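Local coordinates for peptidoglycan-recognition protein SA (Drosophila melanogaster, PDB 1SXR), which recognises peptidoglycan of Gram-positive bacteria and activates the Toll pathway of innate immunity in the fly, at residues S49-L52 with K53-I57; N72-Y76 with N77-G81. All coordinates share one frame; numbering follows the deposited sequence.

Contact 1 (S49-L52 with K53-I57)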
loop_
_atom_site.group_PDB
_atom_site.type_symbol
_atom_site.label_atom_id
_atom_site.label_comp_id
_atom_site.label_asym_id
_atom_site.label_seq_id
_atom_site.Cartn_x
_atom_site.Cartn_y
_atom_site.Cartn_z
ATOM N N SER A 49 -7.677 -14.961 -0.164
ATOM C CA SER A 49 -9.012 -14.481 -0.485
ATOM C C SER A 49 -9.820 -14.443 0.802
ATOM O O SER A 49 -10.066 -15.482 1.436
ATOM C CB SER A 49 -9.710 -15.413 -1.475
ATOM O OG SER A 49 -8.940 -15.619 -2.652
ATOM N N GLY A 50 -10.195 -13.241 1.193
ATOM C CA GLY A 50 -11.104 -13.071 2.298
ATOM C C GLY A 50 -10.385 -12.978 3.619
ATOM O O GLY A 50 -9.279 -13.487 3.788
ATOM N N LEU A 51 -11.067 -12.361 4.567
ATOM C CA LEU A 51 -10.464 -12.083 5.864
ATOM C C LEU A 51 -10.020 -13.350 6.591
ATOM O O LEU A 51 -8.968 -13.362 7.215
ATOM C CB LEU A 51 -11.456 -11.293 6.722
ATOM C CG LEU A 51 -11.086 -10.921 8.159
ATOM C CD1 LEU A 51 -9.826 -10.101 8.237
ATOM C CD2 LEU A 51 -12.278 -10.214 8.865
ATOM N N LEU A 52 -10.818 -14.417 6.538
ATOM C CA LEU A 52 -10.450 -15.613 7.280
ATOM C C LEU A 52 -9.055 -16.106 6.905
ATOM O O LEU A 52 -8.250 -16.432 7.768
ATOM C CB LEU A 52 -11.464 -16.728 7.050
ATOM C CG LEU A 52 -12.605 -16.769 8.056
ATOM C CD1 LEU A 52 -13.232 -18.131 8.012
ATOM C CD2 LEU A 52 -12.131 -16.442 9.489
ATOM N N LYS A 53 -8.774 -16.169 5.611
ATOM C CA LYS A 53 -7.474 -16.666 5.144
ATOM C C LYS A 53 -6.408 -15.572 5.287
ATOM O O LYS A 53 -5.263 -15.827 5.718
ATOM C CB LYS A 53 -7.572 -17.082 3.675
ATOM C CG LYS A 53 -8.601 -18.169 3.380
ATOM C CD LYS A 53 -8.067 -19.512 3.846
ATOM C CE LYS A 53 -9.130 -20.621 3.743
ATOM N NZ LYS A 53 -9.738 -20.734 2.387
ATOM N N CYS A 54 -6.779 -14.349 4.929
ATOM C CA CYS A 54 -5.783 -13.293 4.886
ATOM C C CYS A 54 -5.253 -12.940 6.259
ATOM O O CYS A 54 -4.120 -12.476 6.391
ATOM C CB CYS A 54 -6.284 -12.023 4.187
ATOM S SG CYS A 54 -6.453 -12.224 2.377
ATOM N N ALA A 55 -6.065 -13.120 7.293
ATOM C CA ALA A 55 -5.621 -12.633 8.592
ATOM C C ALA A 55 -4.302 -13.260 9.041
ATOM O O ALA A 55 -3.416 -12.539 9.529
ATOM C CB ALA A 55 -6.700 -12.840 9.675
ATOM N N GLU A 56 -4.157 -14.576 8.911
ATOM C CA GLU A 56 -2.932 -15.206 9.409
ATOM C C GLU A 56 -1.735 -14.737 8.576
ATOM O O GLU A 56 -0.622 -14.501 9.097
ATOM C CB GLU A 56 -3.030 -16.726 9.380
ATOM C CG GLU A 56 -1.885 -17.368 10.155
ATOM C CD GLU A 56 -1.890 -18.880 10.067
ATOM O OE1 GLU A 56 -2.974 -19.456 9.809
ATOM O OE2 GLU A 56 -0.812 -19.491 10.266
ATOM N N ILE A 57 -1.973 -14.589 7.288
ATOM C CA ILE A 57 -0.925 -14.117 6.405
ATOM C C ILE A 57 -0.464 -12.730 6.819
ATOM O O ILE A 57 0.749 -12.462 6.878
ATOM C CB ILE A 57 -1.400 -14.198 4.963
ATOM C CG1 ILE A 57 -1.365 -15.679 4.542
ATOM C CG2 ILE A 57 -0.539 -13.347 4.051
ATOM C CD1 ILE A 57 -2.257 -16.031 3.415
HETATM O O HOH W 1 -11.398 -16.188 3.698
#
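Gly50 O accepts the backbone N-H of Cys54 at 2.9 Å, O to N, in a bond bent little from straight (162° at the hydrogen). This is an i to i+4 bond in the first turn of helix 50-67. The same oxygen takes a second, weak bond from Lys53 N. The next rung is Leu51 O with Ala55 N, also 2.9 Å, and here the donor lies 26° from the carbonyl plane.

The tight part is round Gly50 O and Cys54. Cys54 SG stands beside its own backbone N, opposite the carbonyl carbon (chi1 -72°). This turns the sulfur back toward the start of the helix. In the conformer described, the sulfur of Cys54 lies near Gly50 O. It is joined to Cys48 in a short-range disulfide, which ties the first turn to the chain just before it. Gly50 has a positive phi, at which a side chain would jam against the carbonyl oxygen of Ser49.

The other side is looser and faces solvent, with Ser49, Leu52 and Lys53 exposed. A water accepts the N-H of Lys53 and donates to Ser49 O, bridging a gap that no direct bond closes. That N-H is therefore shared between the water and the weak bond to Gly50 O. Lys53 CG packs 3.6 Å from Ser49 O, but the rest of the lysine chain leads away.

The contact lies at the surface, at the N-terminal end of helix 50-67. On the side toward helix 17-20, Leu51 CD1 and Ala55 CB make a loose apolar contact, and both residues rest on Trp20. Leu51 and Cys54 also touch Tyr87 of strand 86-88.

Contact 2 (N72-Y76 with N77-G81). With EDO (1,2-ethanediol), chain D.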
loop_
_atom_site.group_PDB
_atom_site.type_symbol
_atom_site.label_atom_id
_atom_site.label_comp_id
_atom_site.label_asym_id
_atom_site.label_seq_id
_atom_site.Cartn_x
_atom_site.Cartn_y
_atom_site.Cartn_z
ATOM N N ASN A 72 8.390 -0.436 12.330
ATOM C CA ASN A 72 7.487 -0.215 13.459
ATOM C C ASN A 72 6.181 -0.976 13.270
ATOM O O ASN A 72 5.492 -1.271 14.237
ATOM C CB ASN A 72 7.218 1.279 13.647
ATOM C CG ASN A 72 8.390 1.978 14.301
ATOM O OD1 ASN A 72 9.027 1.411 15.183
ATOM N ND2 ASN A 72 8.709 3.175 13.828
ATOM N N ASP A 73 5.865 -1.318 12.024
ATOM C CA ASP A 73 4.583 -1.960 11.707
ATOM C C ASP A 73 4.741 -2.608 10.323
ATOM O O ASP A 73 5.798 -2.470 9.665
ATOM C CB ASP A 73 3.477 -0.903 11.697
ATOM C CG ASP A 73 2.121 -1.461 12.030
ATOM O OD1 ASP A 73 1.917 -2.686 11.897
ATOM O OD2 ASP A 73 1.166 -0.709 12.372
ATOM N N ILE A 74 3.703 -3.313 9.888
ATOM C CA ILE A 74 3.658 -3.730 8.491
ATOM C C ILE A 74 3.990 -2.515 7.600
ATOM O O ILE A 74 3.558 -1.377 7.870
ATOM C CB ILE A 74 2.284 -4.359 8.159
ATOM C CG1 ILE A 74 2.362 -5.229 6.904
ATOM C CG2 ILE A 74 1.150 -3.397 8.241
ATOM C CD1 ILE A 74 1.333 -6.350 6.952
ATOM N N SER A 75 4.806 -2.730 6.566
ATOM C CA SER A 75 5.461 -1.589 5.895
ATOM C C SER A 75 4.464 -0.693 5.159
ATOM O O SER A 75 4.629 0.544 5.096
ATOM C CB SER A 75 6.514 -2.085 4.912
ATOM O OG SER A 75 5.873 -2.782 3.853
ATOM N N TYR A 76 3.444 -1.325 4.590
ATOM C CA TYR A 76 2.479 -0.615 3.721
ATOM C C TYR A 76 1.421 0.092 4.537
ATOM O O TYR A 76 1.054 -0.383 5.617
ATOM C CB TYR A 76 1.781 -1.623 2.786
ATOM C CG TYR A 76 2.745 -2.576 2.133
ATOM C CD1 TYR A 76 3.586 -2.152 1.112
ATOM C CD2 TYR A 76 2.810 -3.884 2.543
ATOM C CE1 TYR A 76 4.494 -3.046 0.526
ATOM C CE2 TYR A 76 3.683 -4.783 1.959
ATOM C CZ TYR A 76 4.519 -4.354 0.963
ATOM O OH TYR A 76 5.404 -5.240 0.364
ATOM N N ASN A 77 0.874 1.196 4.027
ATOM C CA ASN A 77 -0.265 1.810 4.736
ATOM C C ASN A 77 -1.528 0.964 4.643
ATOM O O ASN A 77 -2.262 0.860 5.613
ATOM C CB ASN A 77 -0.501 3.233 4.240
ATOM C CG ASN A 77 0.646 4.168 4.617
ATOM O OD1 ASN A 77 1.589 4.308 3.868
ATOM N ND2 ASN A 77 0.585 4.759 5.813
ATOM N N PHE A 78 -1.762 0.370 3.468
ATOM C CA PHE A 78 -2.922 -0.530 3.215
ATOM C C PHE A 78 -2.520 -1.681 2.338
ATOM O O PHE A 78 -1.572 -1.581 1.540
ATOM C CB PHE A 78 -4.038 0.238 2.499
ATOM C CG PHE A 78 -4.580 1.368 3.331
ATOM C CD1 PHE A 78 -5.446 1.089 4.385
ATOM C CD2 PHE A 78 -4.191 2.674 3.089
ATOM C CE1 PHE A 78 -5.931 2.128 5.205
ATOM C CE2 PHE A 78 -4.660 3.710 3.902
ATOM C CZ PHE A 78 -5.525 3.439 4.952
ATOM N N LEU A 79 -3.288 -2.768 2.445
ATOM C CA LEU A 79 -3.087 -3.945 1.591
ATOM C C LEU A 79 -4.439 -4.373 1.036
ATOM O O LEU A 79 -5.449 -4.189 1.697
ATOM C CB LEU A 79 -2.459 -5.122 2.363
ATOM C CG LEU A 79 -1.106 -4.885 3.050
ATOM C CD1 LEU A 79 -1.296 -4.421 4.518
ATOM C CD2 LEU A 79 -0.219 -6.099 2.961
ATOM N N ILE A 80 -4.470 -4.896 -0.180
ATOM C CA ILE A 80 -5.754 -5.211 -0.802
ATOM C C ILE A 80 -5.710 -6.667 -1.261
ATOM O O ILE A 80 -4.804 -7.055 -2.012
ATOM C CB ILE A 80 -5.992 -4.281 -1.984
ATOM C CG1 ILE A 80 -6.060 -2.823 -1.515
ATOM C CG2 ILE A 80 -7.307 -4.628 -2.671
ATOM C CD1 ILE A 80 -6.074 -1.823 -2.626
ATOM N N GLY A 81 -6.668 -7.466 -0.790
ATOM C CA GLY A 81 -6.731 -8.882 -1.145
ATOM C C GLY A 81 -7.585 -9.167 -2.378
ATOM O O GLY A 81 -8.162 -8.248 -2.954
HETATM C C1 EDO D . 9.227 -5.235 3.016
HETATM O O1 EDO D . 10.418 -4.539 2.607
HETATM C C2 EDO D . 8.041 -4.763 2.181
HETATM O O2 EDO D . 7.982 -3.334 2.163
#
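Ile74 CG1 lies opposite its backbone N (chi1 -160°), and Leu79 CG lies opposite its carbonyl carbon (chi1 -58°). In the conformer described, these torsions bring the two side chains tip to tip, with Ile74 CD1 4.1 Å from Leu79 CD1. The other branch of Leu79 meets Tyr76. Leu79 CD2 is 3.8 Å from Tyr76 CD2, and the two side chains cross at about a right angle.

Ser75 OG sits 3.3 Å above one face of the Tyr76 ring, over its centre. Ser75 OG is also hydrogen-bonded to O2 of a 1,2-ethanediol at 2.8 Å. The diol C2 lies 3.2 Å from Tyr76 OH. The diol, probably from the crystallisation liquor, thus sits within the segment inferred to bind peptidoglycan.

Here the loop after helix 50-67 enters strand 78-80 of the mixed sheet of the amidase-like PGRP fold. Ile74 and Leu79 both pack on Met61 of that helix. With an alanine in place of Tyr76, Leu79 CD2 and Ser75 OG would probably lose the ring they pack against, and a gap would open there. Asn77 turns the other way: its ND2 is held by the carbonyls of Gly91 and Leu94, and its OD1 accepts Gly108 N.

Contact 1 is a surface contact and contact 2 a buried one: the centre of contact 1 is about 17 Å from the centre of the chain, that of contact 2 about 6 Å. Their centres are about 14 Å apart, and they do not touch. They follow one another in the chain. Contact 1 lies in the first turns of helix 50-67, whereas contact 2 leads into strand 78-80, and its side chains pack against later residues of that helix. The chemistry follows the place. Residues 49-57 rely on backbone hydrogen bonds, a disulfide and a water. Residues 72-81 have no hydrogen bond between their two halves and meet through apolar side chains. Of the two, contact 2 lies at the inferred peptidoglycan-binding region.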